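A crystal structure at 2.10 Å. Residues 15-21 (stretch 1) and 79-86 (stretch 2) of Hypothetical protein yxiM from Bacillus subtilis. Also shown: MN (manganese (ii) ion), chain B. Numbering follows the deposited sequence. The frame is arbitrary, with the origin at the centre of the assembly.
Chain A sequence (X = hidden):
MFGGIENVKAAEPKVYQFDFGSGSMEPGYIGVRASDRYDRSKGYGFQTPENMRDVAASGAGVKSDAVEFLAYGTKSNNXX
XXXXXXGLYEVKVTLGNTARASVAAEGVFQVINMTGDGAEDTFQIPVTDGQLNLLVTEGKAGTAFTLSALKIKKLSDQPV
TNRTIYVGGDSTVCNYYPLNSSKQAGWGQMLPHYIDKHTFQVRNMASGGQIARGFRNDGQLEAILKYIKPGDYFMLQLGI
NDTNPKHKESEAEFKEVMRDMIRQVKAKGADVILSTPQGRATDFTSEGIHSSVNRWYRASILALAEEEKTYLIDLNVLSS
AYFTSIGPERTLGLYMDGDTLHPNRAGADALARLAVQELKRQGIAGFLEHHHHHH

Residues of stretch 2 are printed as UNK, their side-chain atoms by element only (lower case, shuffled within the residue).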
# COMPACT_ATOMS: atom_id res chain seq x y z
N VAL A 15 13.15 10.24 19.30
CA VAL A 15 13.33 9.12 18.38
C VAL A 15 13.77 7.85 19.10
O VAL A 15 14.71 7.86 19.90
CB VAL A 15 14.37 9.47 17.28
CG1 VAL A 15 15.72 9.77 17.91
CG2 VAL A 15 14.49 8.31 16.29
N TYR A 16 13.06 6.76 18.82
CA TYR A 16 13.35 5.45 19.42
C TYR A 16 13.90 4.57 18.31
O TYR A 16 13.28 4.43 17.25
CB TYR A 16 12.06 4.82 19.97
CG TYR A 16 11.32 5.68 20.97
CD1 TYR A 16 10.75 6.90 20.59
CD2 TYR A 16 11.18 5.28 22.29
CE1 TYR A 16 10.06 7.69 21.51
CE2 TYR A 16 10.49 6.06 23.22
CZ TYR A 16 9.94 7.27 22.82
OH TYR A 16 9.27 8.05 23.74
N GLN A 17 15.06 3.96 18.53
CA GLN A 17 15.67 3.12 17.52
C GLN A 17 15.98 1.73 18.04
O GLN A 17 16.67 1.57 19.06
CB GLN A 17 16.93 3.79 16.97
CG GLN A 17 16.62 5.10 16.29
CD GLN A 17 17.84 5.80 15.73
OE1 GLN A 17 17.73 6.87 15.14
NE2 GLN A 17 19.01 5.20 15.92
N PHE A 18 15.47 0.72 17.34
CA PHE A 18 15.65 -0.67 17.74
C PHE A 18 16.35 -1.49 16.67
O PHE A 18 15.96 -1.46 15.50
CB PHE A 18 14.28 -1.28 18.05
CG PHE A 18 13.54 -0.56 19.15
CD1 PHE A 18 13.92 -0.71 20.48
CD2 PHE A 18 12.47 0.29 18.85
CE1 PHE A 18 13.25 -0.01 21.50
CE2 PHE A 18 11.80 0.99 19.86
CZ PHE A 18 12.19 0.83 21.19
N ASP A 19 17.38 -2.21 17.08
CA ASP A 19 18.14 -3.08 16.18
C ASP A 19 17.80 -4.51 16.61
O ASP A 19 18.33 -5.01 17.59
CB ASP A 19 19.65 -2.82 16.32
CG ASP A 19 20.50 -3.88 15.64
OD1 ASP A 19 20.00 -4.54 14.71
OD2 ASP A 19 21.68 -4.05 16.01
N PHE A 20 16.91 -5.15 15.86
CA PHE A 20 16.46 -6.50 16.16
C PHE A 20 17.44 -7.60 15.75
O PHE A 20 18.04 -7.55 14.68
CB PHE A 20 15.12 -6.74 15.48
CG PHE A 20 14.02 -5.85 16.01
CD1 PHE A 20 13.31 -6.20 17.16
CD2 PHE A 20 13.71 -4.65 15.37
CE1 PHE A 20 12.31 -5.37 17.67
CE2 PHE A 20 12.70 -3.81 15.86
CZ PHE A 20 12.01 -4.17 17.02
N GLY A 21 17.59 -8.59 16.62
CA GLY A 21 18.50 -9.69 16.34
C GLY A 21 19.49 -9.88 17.47
O GLY A 21 19.59 -9.04 18.36
N UNK A 79 3.30 -9.60 18.92
CA UNK A 79 3.83 -8.31 18.50
C UNK A 79 5.03 -7.82 19.30
O UNK A 79 5.38 -8.37 20.34
c UNK A 79 1.63 -7.42 17.64
o UNK A 79 2.27 -7.18 19.97
c UNK A 79 2.77 -7.20 18.63
N UNK A 80 5.66 -6.78 18.77
CA UNK A 80 6.76 -6.12 19.45
C UNK A 80 6.01 -4.90 20.00
O UNK A 80 5.36 -4.19 19.24
c UNK A 80 9.57 -2.33 19.16
c UNK A 80 8.71 -3.29 18.62
c UNK A 80 8.76 -4.61 19.04
c UNK A 80 10.55 -4.02 20.57
c UNK A 80 9.68 -4.97 20.02
c UNK A 80 7.82 -5.64 18.47
c UNK A 80 10.48 -2.70 20.13
N UNK A 81 6.08 -4.68 21.31
CA UNK A 81 5.40 -3.53 21.90
C UNK A 81 6.39 -2.48 22.35
O UNK A 81 7.51 -2.80 22.74
o UNK A 81 3.31 -5.43 21.76
n UNK A 81 3.47 -5.91 23.95
c UNK A 81 3.73 -5.17 22.89
c UNK A 81 4.58 -3.94 23.13
N UNK A 82 5.96 -1.23 22.29
CA UNK A 82 6.78 -0.12 22.73
C UNK A 82 5.86 0.97 23.28
O UNK A 82 4.99 1.48 22.58
c UNK A 82 6.80 0.77 20.36
c UNK A 82 8.38 1.71 22.06
c UNK A 82 7.66 0.46 21.58
N UNK A 83 6.04 1.28 24.56
CA UNK A 83 5.23 2.31 25.20
C UNK A 83 5.68 3.66 24.67
O UNK A 83 6.88 3.93 24.58
c UNK A 83 5.40 2.25 26.72
o UNK A 83 5.66 0.38 28.17
c UNK A 83 4.95 0.92 27.30
o UNK A 83 3.88 0.43 26.88
N UNK A 84 4.71 4.50 24.31
CA UNK A 84 5.00 5.82 23.76
C UNK A 84 3.96 6.86 24.17
O UNK A 84 2.77 6.55 24.25
c UNK A 84 5.51 4.77 20.00
c UNK A 84 5.00 5.78 22.23
c UNK A 84 5.90 4.79 21.48
c UNK A 84 7.35 5.18 21.65
N UNK A 85 4.40 8.10 24.45
CA UNK A 85 3.42 9.11 24.83
C UNK A 85 2.47 9.23 23.64
O UNK A 85 2.90 9.07 22.50
c UNK A 85 5.78 8.61 24.57
c UNK A 85 5.59 9.81 25.47
c UNK A 85 4.27 10.37 25.01
N UNK A 86 1.19 9.49 23.89
CA UNK A 86 0.24 9.60 22.80
C UNK A 86 0.63 10.70 21.81
O UNK A 86 1.28 11.68 22.18
n UNK A 86 -1.30 7.47 23.59
o UNK A 86 -2.70 8.74 24.80
c UNK A 86 -1.16 9.87 23.35
c UNK A 86 -1.78 8.64 23.98
MN MN B . 21.70 -6.19 15.15
O HOH W 1 20.39 -6.50 17.07
O HOH W 2 23.15 -5.69 13.64

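Position 79 carries three side-chain atoms, a carbon bearing one oxygen and one further carbon. This beta-branched hydroxyl side chain is out of reach of stretch 1 and identifies Thr 79. Its OG1 donates a hydrogen bond within its own stretch, to the side-chain oxygen of position 81, 2.7 Å away.

At position 80 a single carbon leads into a ring of six carbons with no oxygen attached. The CA-to-CB bond points toward stretch 1, and ring carbons come within 3.8 Å of Phe 18 CD2, over one face of that ring, and 3.5 Å of Phe 20 CE1. This is Phe 80, with chi1 at t, the two atoms being CZ and CD1 respectively.

Position 81 has two carbons, the second carrying one oxygen and one nitrogen, and is out of reach of stretch 1: a short amide, Asn 81. Both ends of the amide are also hydrogen-bonded elsewhere in the structure.

Position 82 shows three carbons, forked at the first, and points toward stretch 1, where one arm of the fork approaches Phe 18 CZ at 4.0 Å. The fork without a longer arm gives Val 82, and the arm is CG2.

Position 83 has two carbons, the second carrying two oxygens. It is set sideways with its end leading away, and its backbone O is 4.4 Å from Tyr 16 CE2. The carboxylate makes it Asp 83.

Position 84 has four carbons, forked at the second. Although CA-to-CB points sideways, the end of the chain comes nearer, placing a terminal carbon 3.5 Å from Tyr 16 CZ and over the ring face. This is Leu 84, and its CD2 makes a CH-pi contact.

At position 85 three carbons close a ring onto the backbone N, and one of them lies 3.6 Å from Tyr 16 OH. The ring is the signature of Pro 85, and the atom is CD.

Position 86 has two carbons, the second bearing an oxygen and a nitrogen, and does not reach stretch 1; it is Asn 86.

The strands run roughly antiparallel, at 154°, with axes 10.6 Å apart at closest approach. Side chains bridge this gap, with no hydrogen bond between the stretches. Tyr 16, Phe 18 and Phe 20 all point toward stretch 2, alternating with residues out of its reach. Phe 80 presents its edge to the face of Phe 18 and receives the edge of Phe 20 on its own face, the planes at 70° and 88°. Val 82 extends this apolar packing, and Leu 84 covers Tyr 16. Between Phe 18 and Phe 20 in sequence, Asp 19 instead binds manganese through OD1 at 2.4 Å and OD2 at 2.3 Å.

Stretch 2 79-86: TFNVDLPN
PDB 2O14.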